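Local coordinates for protein acetyltransferase (Elizabethkingia anophelis, PDB 6AO7) that binds acetyl-CoA and probably transfers its acetyl group to an amine of an acceptor substrate, at residues Gln85-Gly88 / Gly89-Lys93; Tyr26-Leu29 / Leu30-Asp33. All coordinates share one frame; numbering follows the deposited sequence.

How the interactions relate
Both contacts are local, each lying within one continuous stretch of chain, and neither nests in nor crosses the other. From the N terminus, interaction 2 comes first, in the short helix 26-32, and it closes its last turn at D33 before helix 36-45 begins. The chain then runs through strands 47-53, 56-65 and 70-78 before interaction 1 opens, where the loop after strand 70-78 turns into helix 87-101. Their centres lie about 17 Å apart and their nearest atoms about 8 Å, and acetyl-CoA bridges the distance: residues 85-93 hold its pyrophosphate, while 26-33 lie along its pantetheine arm near the thioester.

Interaction 1 of 2, residues Gln85-Gly88 / Gly89-Lys93; sequences QGIG and GQLLK. With ACO (acetyl coenzyme *a), chain B.
The pyrophosphate-binding loop of the GNAT fold runs here into the first turn of helix 87-101, and G86 and Q90 meet across that turn. Q90 N donates to G86 O over 3.2 Å, L91 N to I87 O and L92 N to G88 O, so regular helical bonding begins as soon as the loop ends. G86, at the N-cap position, gives its own N-H to O1A of acetyl-CoA, 2.8 Å from G86 N. G88 N reaches O4A on the other phosphate at 2.9 Å, and G89 N returns to the first phosphate through O2A at 3.0 Å. Three backbone N-H groups thus grip both phosphates of the pyrophosphate, and the helix N terminus probably adds a favourable dipole for their negative charge. G86 takes a positive phi of 88°, a backbone shape suited to glycine, and G88, without a side chain, lies close against the pyrophosphate. On the solvent side, the Q90 side chain is bent at chi2 (-52°), and one water donates to G86 O at 2.6 Å and to Q90 OE1 at 3.1 Å. The buried side is apolar. I87 CG2 lies 4.4 Å from L91 CG, and both side chains rest on V78 of strand 70-78; L92 packs on I73 and I76 of that strand and on L121 and Y122 of helix 116-124. K124, Y120 and N84 N are further partners of the cofactor. The sequence QNQGIG, ending at G88, fits the Q/R-x-x-G-x-G/A motif of GNAT acetyltransferases, whose backbone N-H groups hold the pyrophosphate at a helix start.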
ATOM      1  N   GLN A  85      -8.168  -2.346  18.964  1.00 45.47           N
ATOM      2  CA  GLN A  85      -9.087  -3.224  19.667  1.00 50.44           C
ATOM      3  C   GLN A  85     -10.294  -3.556  18.804  1.00 51.05           C
ATOM      4  O   GLN A  85     -11.289  -4.062  19.328  1.00 51.54           O
ATOM      5  CB  GLN A  85      -9.546  -2.595  20.988  1.00 54.73           C
ATOM      6  CG  GLN A  85      -8.468  -1.806  21.707  1.00 65.93           C
ATOM      7  CD  GLN A  85      -8.944  -1.249  23.039  1.00 77.05           C
ATOM      8  OE1 GLN A  85      -9.940  -1.709  23.599  1.00 81.12           O
ATOM      9  NE2 GLN A  85      -8.230  -0.257  23.555  1.00 82.90           N
ATOM     10  N   GLY A  86     -10.233  -3.272  17.497  1.00 47.61           N
ATOM     11  CA  GLY A  86     -11.308  -3.577  16.577  1.00 47.27           C
ATOM     12  C   GLY A  86     -12.380  -2.514  16.413  1.00 46.89           C
ATOM     13  O   GLY A  86     -13.340  -2.749  15.669  1.00 46.59           O
ATOM     14  N   ILE A  87     -12.260  -1.354  17.068  1.00 45.16           N
ATOM     15  CA  ILE A  87     -13.307  -0.340  16.930  1.00 38.47           C
ATOM     16  C   ILE A  87     -13.350   0.213  15.507  1.00 38.27           C
ATOM     17  O   ILE A  87     -14.433   0.449  14.955  1.00 38.78           O
ATOM     18  CB  ILE A  87     -13.122   0.786  17.965  1.00 39.43           C
ATOM     19  CG1 ILE A  87     -13.200   0.216  19.382  1.00 42.77           C
ATOM     20  CG2 ILE A  87     -14.190   1.867  17.768  1.00 36.83           C
ATOM     21  CD1 ILE A  87     -12.878   1.218  20.454  1.00 48.38           C
ATOM     22  N   GLY A  88     -12.187   0.441  14.893  1.00 36.13           N
ATOM     23  CA  GLY A  88     -12.181   0.952  13.530  1.00 38.07           C
ATOM     24  C   GLY A  88     -12.931   0.052  12.562  1.00 37.38           C
ATOM     25  O   GLY A  88     -13.686   0.531  11.711  1.00 33.67           O
ATOM     26  N   GLY A  89     -12.744  -1.263  12.691  1.00 35.96           N
ATOM     27  CA  GLY A  89     -13.481  -2.193  11.856  1.00 38.35           C
ATOM     28  C   GLY A  89     -14.982  -2.100  12.057  1.00 40.88           C
ATOM     29  O   GLY A  89     -15.755  -2.174  11.096  1.00 42.03           O
ATOM     30  N   GLN A  90     -15.416  -1.946  13.309  1.00 39.50           N
ATOM     31  CA  GLN A  90     -16.836  -1.742  13.570  1.00 39.91           C
ATOM     32  C   GLN A  90     -17.329  -0.468  12.900  1.00 43.48           C
ATOM     33  O   GLN A  90     -18.423  -0.446  12.322  1.00 37.97           O
ATOM     34  CB  GLN A  90     -17.092  -1.694  15.079  1.00 44.68           C
ATOM     35  CG  GLN A  90     -16.946  -3.038  15.765  1.00 55.43           C
ATOM     36  CD  GLN A  90     -17.762  -4.126  15.087  1.00 66.53           C
ATOM     37  OE1 GLN A  90     -17.211  -5.116  14.588  1.00 68.61           O
ATOM     38  NE2 GLN A  90     -19.084  -3.945  15.055  1.00 67.54           N
ATOM     39  N   LEU A  91     -16.526   0.600  12.955  1.00 39.88           N
ATOM     40  CA  LEU A  91     -16.898   1.837  12.272  1.00 41.87           C
ATOM     41  C   LEU A  91     -17.034   1.614  10.768  1.00 37.62           C
ATOM     42  O   LEU A  91     -18.009   2.057  10.153  1.00 37.81           O
ATOM     43  CB  LEU A  91     -15.876   2.941  12.569  1.00 38.33           C
ATOM     44  CG  LEU A  91     -15.817   3.515  13.988  1.00 39.43           C
ATOM     45  CD1 LEU A  91     -14.881   4.710  14.041  1.00 38.37           C
ATOM     46  CD2 LEU A  91     -17.191   3.926  14.452  1.00 38.42           C
ATOM     47  N   LEU A  92     -16.067   0.916  10.154  1.00 33.81           N
ATOM     48  CA  LEU A  92     -16.114   0.722   8.709  1.00 34.53           C
ATOM     49  C   LEU A  92     -17.359  -0.054   8.283  1.00 38.40           C
ATOM     50  O   LEU A  92     -17.990   0.282   7.271  1.00 34.27           O
ATOM     51  CB  LEU A  92     -14.842   0.020   8.225  1.00 34.63           C
ATOM     52  CG  LEU A  92     -13.569   0.873   8.262  1.00 31.91           C
ATOM     53  CD1 LEU A  92     -12.347   0.006   8.046  1.00 33.85           C
ATOM     54  CD2 LEU A  92     -13.657   1.956   7.188  1.00 31.25           C
ATOM     55  N   LYS A  93     -17.722  -1.095   9.039  1.00 39.28           N
ATOM     56  CA  LYS A  93     -18.967  -1.821   8.788  1.00 39.18           C
ATOM     57  C   LYS A  93     -20.175  -0.897   8.854  1.00 43.08           C
ATOM     58  O   LYS A  93     -21.121  -1.038   8.066  1.00 44.72           O
ATOM     59  CB  LYS A  93     -19.129  -2.952   9.810  1.00 37.33           C
TER
HETATM   60  N1A ACO B 201       0.458  -3.614   9.238  0.94 42.10           N
HETATM   61  C2A ACO B 201      -0.833  -3.700   8.910  0.94 41.36           C
HETATM   62  N3A ACO B 201      -1.889  -3.895   9.703  0.94 50.14           N
HETATM   63  C4A ACO B 201      -1.513  -4.037  10.977  0.94 57.49           C
HETATM   64  C5A ACO B 201      -0.216  -3.999  11.470  0.94 59.94           C
HETATM   65  C6A ACO B 201       0.812  -3.762  10.534  0.94 55.58           C
HETATM   66  N6A ACO B 201       2.109  -3.695  10.847  0.94 56.25           N
HETATM   67  N7A ACO B 201      -0.201  -4.247  12.834  0.94 60.89           N
HETATM   68  C8A ACO B 201      -1.468  -4.422  13.131  0.94 60.16           C
HETATM   69  N9A ACO B 201      -2.315  -4.303  12.059  0.94 55.34           N
HETATM   70  C1B ACO B 201      -3.766  -4.487  12.031  0.94 47.81           C
HETATM   71  C2B ACO B 201      -4.405  -5.039  13.295  0.94 40.00           C
HETATM   72  O2B ACO B 201      -4.179  -6.432  13.457  0.94 43.91           O
HETATM   73  C3B ACO B 201      -5.869  -4.761  12.961  0.94 34.69           C
HETATM   74  O3B ACO B 201      -6.384  -5.713  12.007  0.94 41.01           O
HETATM   75  P3B ACO B 201      -7.167  -7.073  12.352  0.94 51.89           P
HETATM   76  O7A ACO B 201      -6.126  -7.996  13.018  0.94 50.12           O
HETATM   77  O8A ACO B 201      -8.366  -6.665  13.240  0.94 54.19           O
HETATM   78  O9A ACO B 201      -7.657  -7.643  11.050  0.94 39.88           O
HETATM   79  C4B ACO B 201      -5.812  -3.457  12.149  0.94 45.56           C
HETATM   80  O4B ACO B 201      -4.414  -3.248  11.832  0.94 48.16           O
HETATM   81  C5B ACO B 201      -6.421  -2.269  12.855  0.94 42.55           C
HETATM   82  O5B ACO B 201      -7.768  -2.692  13.166  0.94 37.38           O
HETATM   83  P1A ACO B 201      -8.723  -1.894  14.268  0.94 34.28           P
HETATM   84  O1A ACO B 201      -8.403  -2.194  15.682  0.94 35.02           O
HETATM   85  O2A ACO B 201     -10.150  -2.277  13.905  0.94 27.72           O
HETATM   86  O3A ACO B 201      -8.382  -0.379  13.909  0.94 38.92           O
HETATM   87  P2A ACO B 201      -8.492   0.967  14.762  0.94 35.62           P
HETATM   88  O4A ACO B 201      -9.491   0.683  15.814  0.94 37.03           O
HETATM   89  O5A ACO B 201      -7.120   1.284  15.327  0.94 33.26           O
HETATM   90  O6A ACO B 201      -8.892   2.126  13.750  0.94 33.01           O
HETATM   91  CBP ACO B 201      -7.785   3.912  12.545  0.94 27.41           C
HETATM   92  CCP ACO B 201      -8.065   2.416  12.618  0.94 28.58           C
HETATM   93  CDP ACO B 201      -9.119   4.647  12.336  0.94 28.21           C
HETATM   94  CEP ACO B 201      -6.861   4.178  11.345  0.94 34.32           C
HETATM   95  CAP ACO B 201      -7.151   4.395  13.876  0.94 32.49           C
HETATM   96  OAP ACO B 201      -5.972   3.658  14.157  0.94 44.36           O
HETATM   97  C9P ACO B 201      -6.900   5.892  13.974  0.94 35.49           C
HETATM   98  O9P ACO B 201      -7.807   6.645  14.311  0.94 34.41           O
HETATM   99  N8P ACO B 201      -5.694   6.325  13.620  0.94 34.06           N
HETATM  100  C7P ACO B 201      -5.361   7.741  13.572  0.94 36.54           C
HETATM  101  C6P ACO B 201      -6.241   8.511  12.592  0.94 37.99           C
HETATM  102  C5P ACO B 201      -6.122   7.984  11.181  0.94 41.84           C
HETATM  103  O5P ACO B 201      -5.035   7.667  10.708  0.94 39.52           O
HETATM  104  N4P ACO B 201      -7.256   7.894  10.490  0.94 36.60           N
HETATM  105  C3P ACO B 201      -7.319   7.461   9.098  0.94 28.76           C
HETATM  106  C2P ACO B 201      -6.737   8.487   8.149  0.94 28.44           C
HETATM  107  S1P ACO B 201      -7.309   8.404   6.411  0.94 35.96           S
HETATM  108  C   ACO B 201      -8.891   9.194   6.577  0.94 34.00           C
HETATM  109  O   ACO B 201      -9.327   9.556   7.635  0.94 32.94           O
HETATM  110  CH3 ACO B 201      -9.631   9.308   5.279  0.94 33.32           C
HETATM  111  O   HOH W   1     -14.131  -4.836  14.400  1.00 48.63           O

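Interaction 2 of 2, residues Tyr26-Leu29 / Leu30-Asp33. With ACO (acetyl coenzyme *a), chain B.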
ATOM      1  N   TYR A  26     -13.101  17.664  17.702  1.00 43.25           N
ATOM      2  CA  TYR A  26     -11.947  18.016  16.882  1.00 44.37           C
ATOM      3  C   TYR A  26     -10.718  17.215  17.283  1.00 49.06           C
ATOM      4  O   TYR A  26      -9.897  16.864  16.427  1.00 41.13           O
ATOM      5  CB  TYR A  26     -11.674  19.514  16.975  1.00 41.69           C
ATOM      6  CG  TYR A  26     -12.662  20.338  16.189  1.00 42.78           C
ATOM      7  CD1 TYR A  26     -13.617  21.122  16.840  1.00 43.84           C
ATOM      8  CD2 TYR A  26     -12.654  20.325  14.796  1.00 42.69           C
ATOM      9  CE1 TYR A  26     -14.528  21.877  16.119  1.00 48.03           C
ATOM     10  CE2 TYR A  26     -13.550  21.074  14.067  1.00 44.02           C
ATOM     11  CZ  TYR A  26     -14.487  21.853  14.736  1.00 44.89           C
ATOM     12  OH  TYR A  26     -15.383  22.604  14.009  1.00 41.91           O
ATOM     13  N   ASP A  27     -10.567  16.933  18.584  1.00 48.06           N
ATOM     14  CA  ASP A  27      -9.493  16.054  19.042  1.00 53.20           C
ATOM     15  C   ASP A  27      -9.437  14.783  18.205  1.00 48.39           C
ATOM     16  O   ASP A  27      -8.369  14.382  17.722  1.00 49.39           O
ATOM     17  CB  ASP A  27      -9.679  15.709  20.525  1.00 52.88           C
ATOM     18  CG  ASP A  27      -9.148  16.787  21.452  1.00 78.69           C
ATOM     19  OD1 ASP A  27      -8.681  17.833  20.952  1.00 86.97           O
ATOM     20  OD2 ASP A  27      -9.189  16.583  22.685  1.00 84.79           O
ATOM     21  N   LEU A  28     -10.590  14.151  17.989  1.00 37.22           N
ATOM     22  CA  LEU A  28     -10.608  12.929  17.190  1.00 41.15           C
ATOM     23  C   LEU A  28     -10.385  13.216  15.705  1.00 39.86           C
ATOM     24  O   LEU A  28      -9.534  12.582  15.067  1.00 38.05           O
ATOM     25  CB  LEU A  28     -11.922  12.182  17.405  1.00 44.90           C
ATOM     26  CG  LEU A  28     -12.087  11.522  18.771  1.00 42.74           C
ATOM     27  CD1 LEU A  28     -13.423  10.780  18.839  1.00 41.75           C
ATOM     28  CD2 LEU A  28     -10.913  10.585  19.051  1.00 50.23           C
ATOM     29  N   LEU A  29     -11.150  14.152  15.131  1.00 41.27           N
ATOM     30  CA  LEU A  29     -11.027  14.436  13.698  1.00 37.45           C
ATOM     31  C   LEU A  29      -9.594  14.807  13.325  1.00 35.46           C
ATOM     32  O   LEU A  29      -9.097  14.403  12.264  1.00 33.92           O
ATOM     33  CB  LEU A  29     -11.998  15.553  13.292  1.00 36.80           C
ATOM     34  CG  LEU A  29     -13.472  15.196  13.489  1.00 33.42           C
ATOM     35  CD1 LEU A  29     -14.357  16.447  13.659  1.00 32.06           C
ATOM     36  CD2 LEU A  29     -13.995  14.315  12.338  1.00 30.47           C
ATOM     37  N   LEU A  30      -8.906  15.549  14.203  1.00 36.14           N
ATOM     38  CA  LEU A  30      -7.545  15.983  13.928  1.00 43.71           C
ATOM     39  C   LEU A  30      -6.550  14.833  13.974  1.00 38.78           C
ATOM     40  O   LEU A  30      -5.448  14.981  13.443  1.00 38.32           O
ATOM     41  CB  LEU A  30      -7.124  17.079  14.915  1.00 41.67           C
ATOM     42  CG  LEU A  30      -7.735  18.475  14.687  1.00 41.70           C
ATOM     43  CD1 LEU A  30      -7.554  19.391  15.911  1.00 39.96           C
ATOM     44  CD2 LEU A  30      -7.148  19.142  13.441  1.00 39.36           C
ATOM     45  N   LEU A  31      -6.894  13.708  14.612  1.00 35.04           N
ATOM     46  CA  LEU A  31      -6.009  12.550  14.546  1.00 38.43           C
ATOM     47  C   LEU A  31      -5.921  12.025  13.124  1.00 42.05           C
ATOM     48  O   LEU A  31      -4.886  11.473  12.725  1.00 36.94           O
ATOM     49  CB  LEU A  31      -6.493  11.435  15.470  1.00 40.51           C
ATOM     50  CG  LEU A  31      -6.590  11.713  16.968  1.00 51.14           C
ATOM     51  CD1 LEU A  31      -7.225  10.509  17.639  1.00 57.16           C
ATOM     52  CD2 LEU A  31      -5.220  12.032  17.581  1.00 47.46           C
ATOM     53  N   ALA A  32      -6.991  12.209  12.346  1.00 39.84           N
ATOM     54  CA  ALA A  32      -7.090  11.690  10.990  1.00 41.29           C
ATOM     55  C   ALA A  32      -6.762  12.726   9.923  1.00 43.14           C
ATOM     56  O   ALA A  32      -6.391  12.346   8.809  1.00 44.35           O
ATOM     57  CB  ALA A  32      -8.499  11.132  10.745  1.00 38.01           C
ATOM     58  N   ASP A  33      -6.884  14.013  10.236  1.00 39.45           N
ATOM     59  CA  ASP A  33      -6.640  15.085   9.282  1.00 42.56           C
ATOM     60  C   ASP A  33      -6.057  16.278  10.032  1.00 46.32           C
ATOM     61  O   ASP A  33      -6.758  16.903  10.840  1.00 46.89           O
ATOM     62  CB  ASP A  33      -7.946  15.455   8.572  1.00 42.56           C
ATOM     63  CG  ASP A  33      -7.758  16.487   7.455  1.00 54.29           C
ATOM     64  OD1 ASP A  33      -6.767  17.260   7.466  1.00 51.26           O
ATOM     65  OD2 ASP A  33      -8.634  16.529   6.562  1.00 56.43           O
TER
HETATM   66  N1A ACO B 201       0.458  -3.614   9.238  0.94 42.10           N
HETATM   67  C2A ACO B 201      -0.833  -3.700   8.910  0.94 41.36           C
HETATM   68  N3A ACO B 201      -1.889  -3.895   9.703  0.94 50.14           N
HETATM   69  C4A ACO B 201      -1.513  -4.037  10.977  0.94 57.49           C
HETATM   70  C5A ACO B 201      -0.216  -3.999  11.470  0.94 59.94           C
HETATM   71  C6A ACO B 201       0.812  -3.762  10.534  0.94 55.58           C
HETATM   72  N6A ACO B 201       2.109  -3.695  10.847  0.94 56.25           N
HETATM   73  N7A ACO B 201      -0.201  -4.247  12.834  0.94 60.89           N
HETATM   74  C8A ACO B 201      -1.468  -4.422  13.131  0.94 60.16           C
HETATM   75  N9A ACO B 201      -2.315  -4.303  12.059  0.94 55.34           N
HETATM   76  C1B ACO B 201      -3.766  -4.487  12.031  0.94 47.81           C
HETATM   77  C2B ACO B 201      -4.405  -5.039  13.295  0.94 40.00           C
HETATM   78  O2B ACO B 201      -4.179  -6.432  13.457  0.94 43.91           O
HETATM   79  C3B ACO B 201      -5.869  -4.761  12.961  0.94 34.69           C
HETATM   80  O3B ACO B 201      -6.384  -5.713  12.007  0.94 41.01           O
HETATM   81  P3B ACO B 201      -7.167  -7.073  12.352  0.94 51.89           P
HETATM   82  O7A ACO B 201      -6.126  -7.996  13.018  0.94 50.12           O
HETATM   83  O8A ACO B 201      -8.366  -6.665  13.240  0.94 54.19           O
HETATM   84  O9A ACO B 201      -7.657  -7.643  11.050  0.94 39.88           O
HETATM   85  C4B ACO B 201      -5.812  -3.457  12.149  0.94 45.56           C
HETATM   86  O4B ACO B 201      -4.414  -3.248  11.832  0.94 48.16           O
HETATM   87  C5B ACO B 201      -6.421  -2.269  12.855  0.94 42.55           C
HETATM   88  O5B ACO B 201      -7.768  -2.692  13.166  0.94 37.38           O
HETATM   89  P1A ACO B 201      -8.723  -1.894  14.268  0.94 34.28           P
HETATM   90  O1A ACO B 201      -8.403  -2.194  15.682  0.94 35.02           O
HETATM   91  O2A ACO B 201     -10.150  -2.277  13.905  0.94 27.72           O
HETATM   92  O3A ACO B 201      -8.382  -0.379  13.909  0.94 38.92           O
HETATM   93  P2A ACO B 201      -8.492   0.967  14.762  0.94 35.62           P
HETATM   94  O4A ACO B 201      -9.491   0.683  15.814  0.94 37.03           O
HETATM   95  O5A ACO B 201      -7.120   1.284  15.327  0.94 33.26           O
HETATM   96  O6A ACO B 201      -8.892   2.126  13.750  0.94 33.01           O
HETATM   97  CBP ACO B 201      -7.785   3.912  12.545  0.94 27.41           C
HETATM   98  CCP ACO B 201      -8.065   2.416  12.618  0.94 28.58           C
HETATM   99  CDP ACO B 201      -9.119   4.647  12.336  0.94 28.21           C
HETATM  100  CEP ACO B 201      -6.861   4.178  11.345  0.94 34.32           C
HETATM  101  CAP ACO B 201      -7.151   4.395  13.876  0.94 32.49           C
HETATM  102  OAP ACO B 201      -5.972   3.658  14.157  0.94 44.36           O
HETATM  103  C9P ACO B 201      -6.900   5.892  13.974  0.94 35.49           C
HETATM  104  O9P ACO B 201      -7.807   6.645  14.311  0.94 34.41           O
HETATM  105  N8P ACO B 201      -5.694   6.325  13.620  0.94 34.06           N
HETATM  106  C7P ACO B 201      -5.361   7.741  13.572  0.94 36.54           C
HETATM  107  C6P ACO B 201      -6.241   8.511  12.592  0.94 37.99           C
HETATM  108  C5P ACO B 201      -6.122   7.984  11.181  0.94 41.84           C
HETATM  109  O5P ACO B 201      -5.035   7.667  10.708  0.94 39.52           O
HETATM  110  N4P ACO B 201      -7.256   7.894  10.490  0.94 36.60           N
HETATM  111  C3P ACO B 201      -7.319   7.461   9.098  0.94 28.76           C
HETATM  112  C2P ACO B 201      -6.737   8.487   8.149  0.94 28.44           C
HETATM  113  S1P ACO B 201      -7.309   8.404   6.411  0.94 35.96           S
HETATM  114  C   ACO B 201      -8.891   9.194   6.577  0.94 34.00           C
HETATM  115  O   ACO B 201      -9.327   9.556   7.635  0.94 32.94           O
HETATM  116  CH3 ACO B 201      -9.631   9.308   5.279  0.94 33.32           C
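L28 and L31 pack obliquely against each other on helix 26-32, their methyls CD2 and CD1 3.9 Å apart, in the last turn of the helix. The close-packed part is the backbone and the leucines leaning on it. L30 N donates to Y26 O over 2.8 Å in an ordinary helical bond, and L30 CG settles on the same oxygen. From there the turn tightens: L31 N bonds to L28 O at 2.9 Å and A32 N to L29 O at 3.0 Å, both i to i+3, with the donor well above the carbonyl plane, 59° out of it for L31. L29 O also takes a weak bond from D33 N and one from N75 ND2, so several donors converge on one carbonyl as the helix ends. L31, its CG anti to the carbonyl carbon (chi1 -61°), lays that branch point 3.3 Å from D27 O. The looser side is that of D27, which is exposed, while Y26 is partly exposed: its CB lies 4.3 Å from L30 CD1, and its ring makes a cation-pi contact with K36 and its OH a hydrogen bond with D40. At the cofactor end, A32 CB lies 3.5 Å from N4P of the pantetheine arm, and L31 O is close to C6P. D33 is buried, with OD2 bonded to Y42 OH and OD1 to S35 N and Y141 OH. One face of the helix packs on the sheet: L28 and L29 rest on C60 of strand 56-65, A32 on N75 and A77 of strand 70-78, while L29, L30 and the following D33 touch I39 of helix 36-45.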